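PDB 3BE4: adenylate kinase from Cryptosporidium parvum Iowa II, which probably catalyses the reversible transfer of a phosphate group from ATP to AMP. Local coordinates for residues E127-G131 with H143-N147. Numbering follows the deposited sequence.
With AP5 (bis(adenosine)-5'-pentaphosphate), chain C.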
loop_
_atom_site.group_PDB
_atom_site.type_symbol
_atom_site.label_atom_id
_atom_site.label_comp_id
_atom_site.label_asym_id
_atom_site.label_seq_id
_atom_site.Cartn_x
_atom_site.Cartn_y
_atom_site.Cartn_z
ATOM N N GLU A 127 14.887 8.902 1.883
ATOM C CA GLU A 127 15.164 9.112 3.298
ATOM C C GLU A 127 14.064 8.284 4.009
ATOM O O GLU A 127 14.344 7.704 5.135
ATOM C CB GLU A 127 14.884 10.604 3.548
ATOM C CG GLU A 127 14.916 10.896 5.063
ATOM C CD GLU A 127 16.243 10.673 5.769
ATOM O OE1 GLU A 127 17.276 10.453 5.024
ATOM O OE2 GLU A 127 16.186 10.993 7.011
ATOM N N ARG A 128 12.864 8.238 3.479
ATOM C CA ARG A 128 11.828 7.400 4.213
ATOM C C ARG A 128 12.234 5.926 4.247
ATOM O O ARG A 128 12.174 5.250 5.306
ATOM C CB ARG A 128 10.436 7.446 3.528
ATOM C CG ARG A 128 9.852 8.866 3.359
ATOM C CD ARG A 128 9.508 9.369 4.790
ATOM N NE ARG A 128 8.985 10.752 4.810
ATOM C CZ ARG A 128 7.677 11.106 4.583
ATOM N NH1 ARG A 128 6.726 10.212 4.357
ATOM N NH2 ARG A 128 7.396 12.445 4.674
ATOM N N ILE A 129 12.726 5.382 3.140
ATOM C CA ILE A 129 13.045 3.923 3.047
ATOM C C ILE A 129 14.306 3.661 3.882
ATOM O O ILE A 129 14.402 2.664 4.572
ATOM C CB ILE A 129 13.222 3.553 1.496
ATOM C CG1 ILE A 129 11.869 3.544 0.847
ATOM C CG2 ILE A 129 13.887 2.213 1.567
ATOM C CD1 ILE A 129 11.948 3.302 -0.672
ATOM N N SER A 130 15.252 4.591 3.856
ATOM C CA SER A 130 16.536 4.323 4.503
ATOM C C SER A 130 16.381 4.124 6.023
ATOM O O SER A 130 17.142 3.334 6.599
ATOM C CB SER A 130 17.548 5.396 4.168
ATOM O OG SER A 130 17.223 6.473 4.862
ATOM N N GLY A 131 15.387 4.720 6.636
ATOM C CA GLY A 131 15.164 4.540 8.087
ATOM C C GLY A 131 14.155 3.459 8.424
ATOM O O GLY A 131 13.897 3.301 9.627
ATOM N N HIS A 143 10.019 3.958 11.652
ATOM C CA HIS A 143 11.156 4.697 11.012
ATOM C C HIS A 143 12.063 5.120 12.185
ATOM O O HIS A 143 11.558 5.780 13.116
ATOM C CB HIS A 143 10.636 5.937 10.277
ATOM C CG HIS A 143 11.728 6.511 9.379
ATOM N ND1 HIS A 143 12.764 7.283 9.916
ATOM C CD2 HIS A 143 11.920 6.455 8.048
ATOM C CE1 HIS A 143 13.575 7.648 8.920
ATOM N NE2 HIS A 143 13.076 7.159 7.787
ATOM N N VAL A 144 13.348 4.831 12.083
ATOM C CA VAL A 144 14.243 5.119 13.196
ATOM C C VAL A 144 14.335 6.565 13.568
ATOM O O VAL A 144 14.565 6.900 14.802
ATOM C CB VAL A 144 15.555 4.422 12.860
ATOM C CG1 VAL A 144 16.309 5.169 11.721
ATOM C CG2 VAL A 144 16.352 4.094 14.125
ATOM N N LYS A 145 14.088 7.517 12.632
ATOM C CA LYS A 145 14.047 8.923 12.968
ATOM C C LYS A 145 12.623 9.444 13.242
ATOM O O LYS A 145 12.422 10.248 14.211
ATOM C CB LYS A 145 14.614 9.726 11.785
ATOM C CG LYS A 145 16.050 9.456 11.468
ATOM C CD LYS A 145 16.412 10.450 10.319
ATOM C CE LYS A 145 17.817 10.222 9.982
ATOM N NZ LYS A 145 18.175 11.278 8.813
ATOM N N TYR A 146 11.674 9.130 12.336
ATOM C CA TYR A 146 10.394 9.947 12.244
ATOM C C TYR A 146 9.221 9.162 12.790
ATOM O O TYR A 146 8.136 9.796 13.000
ATOM C CB TYR A 146 10.118 10.284 10.786
ATOM C CG TYR A 146 11.306 10.949 10.195
ATOM C CD1 TYR A 146 11.946 12.091 10.764
ATOM C CD2 TYR A 146 11.835 10.422 8.960
ATOM C CE1 TYR A 146 13.094 12.645 10.183
ATOM C CE2 TYR A 146 12.917 10.975 8.435
ATOM C CZ TYR A 146 13.493 12.095 8.984
ATOM O OH TYR A 146 14.671 12.662 8.465
ATOM N N ASN A 147 9.355 7.886 13.097
ATOM C CA ASN A 147 8.256 7.107 13.647
ATOM C C ASN A 147 8.777 5.851 14.306
ATOM O O ASN A 147 8.461 4.714 13.954
ATOM C CB ASN A 147 7.228 6.743 12.566
ATOM C CG ASN A 147 5.892 6.362 13.163
ATOM O OD1 ASN A 147 5.624 6.646 14.361
ATOM N ND2 ASN A 147 5.044 5.809 12.360
HETATM P PA AP5 C . 5.092 -2.958 -1.258
HETATM O O1A AP5 C . 5.286 -3.764 0.036
HETATM O O2A AP5 C . 3.832 -2.266 -1.491
HETATM O O3A AP5 C . 6.308 -1.927 -1.409
HETATM P PB AP5 C . 6.401 -0.520 -2.141
HETATM O O1B AP5 C . 5.456 -0.434 -3.240
HETATM O O2B AP5 C . 7.894 -0.250 -2.364
HETATM O O3B AP5 C . 5.846 0.463 -0.895
HETATM P PG AP5 C . 6.237 0.458 0.621
HETATM O O1G AP5 C . 7.723 0.473 0.711
HETATM O O2G AP5 C . 5.467 -0.627 1.256
HETATM O O3G AP5 C . 5.663 1.896 0.939
HETATM P PD AP5 C . 4.456 2.467 1.877
HETATM O O1D AP5 C . 3.724 1.319 2.428
HETATM O O2D AP5 C . 3.793 3.502 1.067
HETATM O O3D AP5 C . 5.271 3.262 3.001
HETATM P PE AP5 C . 5.427 2.894 4.544
HETATM O O1E AP5 C . 5.994 1.580 4.652
HETATM O O2E AP5 C . 4.156 3.188 5.315
HETATM O O5F AP5 C . 5.313 -3.855 -2.562
HETATM C C5F AP5 C . 6.440 -4.737 -2.438
HETATM C C4F AP5 C . 6.746 -5.141 -3.939
HETATM O O4F AP5 C . 5.838 -6.164 -4.272
HETATM C C3F AP5 C . 6.616 -4.119 -5.004
HETATM O O3F AP5 C . 7.775 -3.322 -5.117
HETATM C C2F AP5 C . 6.461 -5.090 -6.192
HETATM O O2F AP5 C . 7.725 -5.814 -6.456
HETATM C C1F AP5 C . 5.470 -6.113 -5.668
HETATM N N9A AP5 C . 4.120 -5.651 -5.848
HETATM C C8A AP5 C . 3.277 -5.259 -4.771
HETATM N N7A AP5 C . 2.091 -4.900 -5.232
HETATM C C5A AP5 C . 2.113 -5.100 -6.627
HETATM C C6A AP5 C . 1.134 -4.947 -7.590
HETATM N N6A AP5 C . -0.078 -4.394 -7.467
HETATM N N1A AP5 C . 1.566 -5.266 -8.901
HETATM C C2A AP5 C . 2.766 -5.773 -9.080
HETATM N N3A AP5 C . 3.749 -5.950 -8.171
HETATM C C4A AP5 C . 3.351 -5.657 -6.849
HETATM O O5J AP5 C . 6.415 4.029 4.993
HETATM C C5J AP5 C . 7.864 3.981 4.567
HETATM C C4J AP5 C . 8.640 4.613 5.743
HETATM O O4J AP5 C . 8.325 5.994 6.003
HETATM C C3J AP5 C . 8.506 3.792 7.029
HETATM O O3J AP5 C . 9.745 3.783 7.705
HETATM C C2J AP5 C . 7.572 4.713 7.749
HETATM O O2J AP5 C . 7.728 4.599 9.157
HETATM C C1J AP5 C . 7.924 6.108 7.473
HETATM N N9B AP5 C . 6.916 7.122 7.439
HETATM C C8B AP5 C . 5.575 6.961 7.093
HETATM N N7B AP5 C . 4.990 8.173 7.124
HETATM C C5B AP5 C . 5.931 9.104 7.492
HETATM C C6B AP5 C . 5.945 10.534 7.524
HETATM N N6B AP5 C . 4.824 11.211 7.274
HETATM N N1B AP5 C . 7.102 11.155 7.885
HETATM C C2B AP5 C . 8.276 10.408 8.063
HETATM N N3B AP5 C . 8.348 9.046 7.954
HETATM C C4B AP5 C . 7.193 8.388 7.571
#
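Glu127, in the last turn of helix 122-130, and Gly131 just after it make a largely polar contact with His143, Val144, Lys145 and Tyr146, where strand 141-143 runs out into a loop. The His143 ring is its centre. NE2 gives a nearly straight bond (175°) to Glu127 O, 3.0 Å away and in the ring plane. Ser130 OG reaches the same carbonyl from the opposite face of its plane. The other ring nitrogen, ND1, accepts from the backbone N of Lys145 and of Tyr146, both tilted from the ring plane. Bonds at both nitrogens thus fix the ring's rotation and place the proton on NE2. The CA of Gly131 sits over one face of the imidazole, 3.6 Å from its centroid, in a CH-pi contact. Tyr146 CD2 lies over the other face. Beside the ring, Val144 N donates to Gly131 O at 2.9 Å.

The antiparallel hairpin of strands 132-134 and 141-143 lies at the base of the adenylate kinase lid, and the helix end beside it is probably part of the hinge on which the lid closes in this family. Here the lid is seen with AP5 bound. The Arg128 guanidinium lies flat over one AP5 adenine, with NH1 3.3 Å from C6B, while NH2 forms a salt bridge with Glu124. Tyr146 CB touches C2B of that base, and His143 CB packs on the ribose hydroxyl O2J.

Farther out, Glu127 OE2 takes two donors. Lys145, straight beyond CG (chi2 -176°), brings NZ to the syn lone pair of Glu127 OE2, a 2.7 Å salt bridge. Tyr146 OH comes from the anti side, also at 2.7 Å and 27° out of the carboxylate plane.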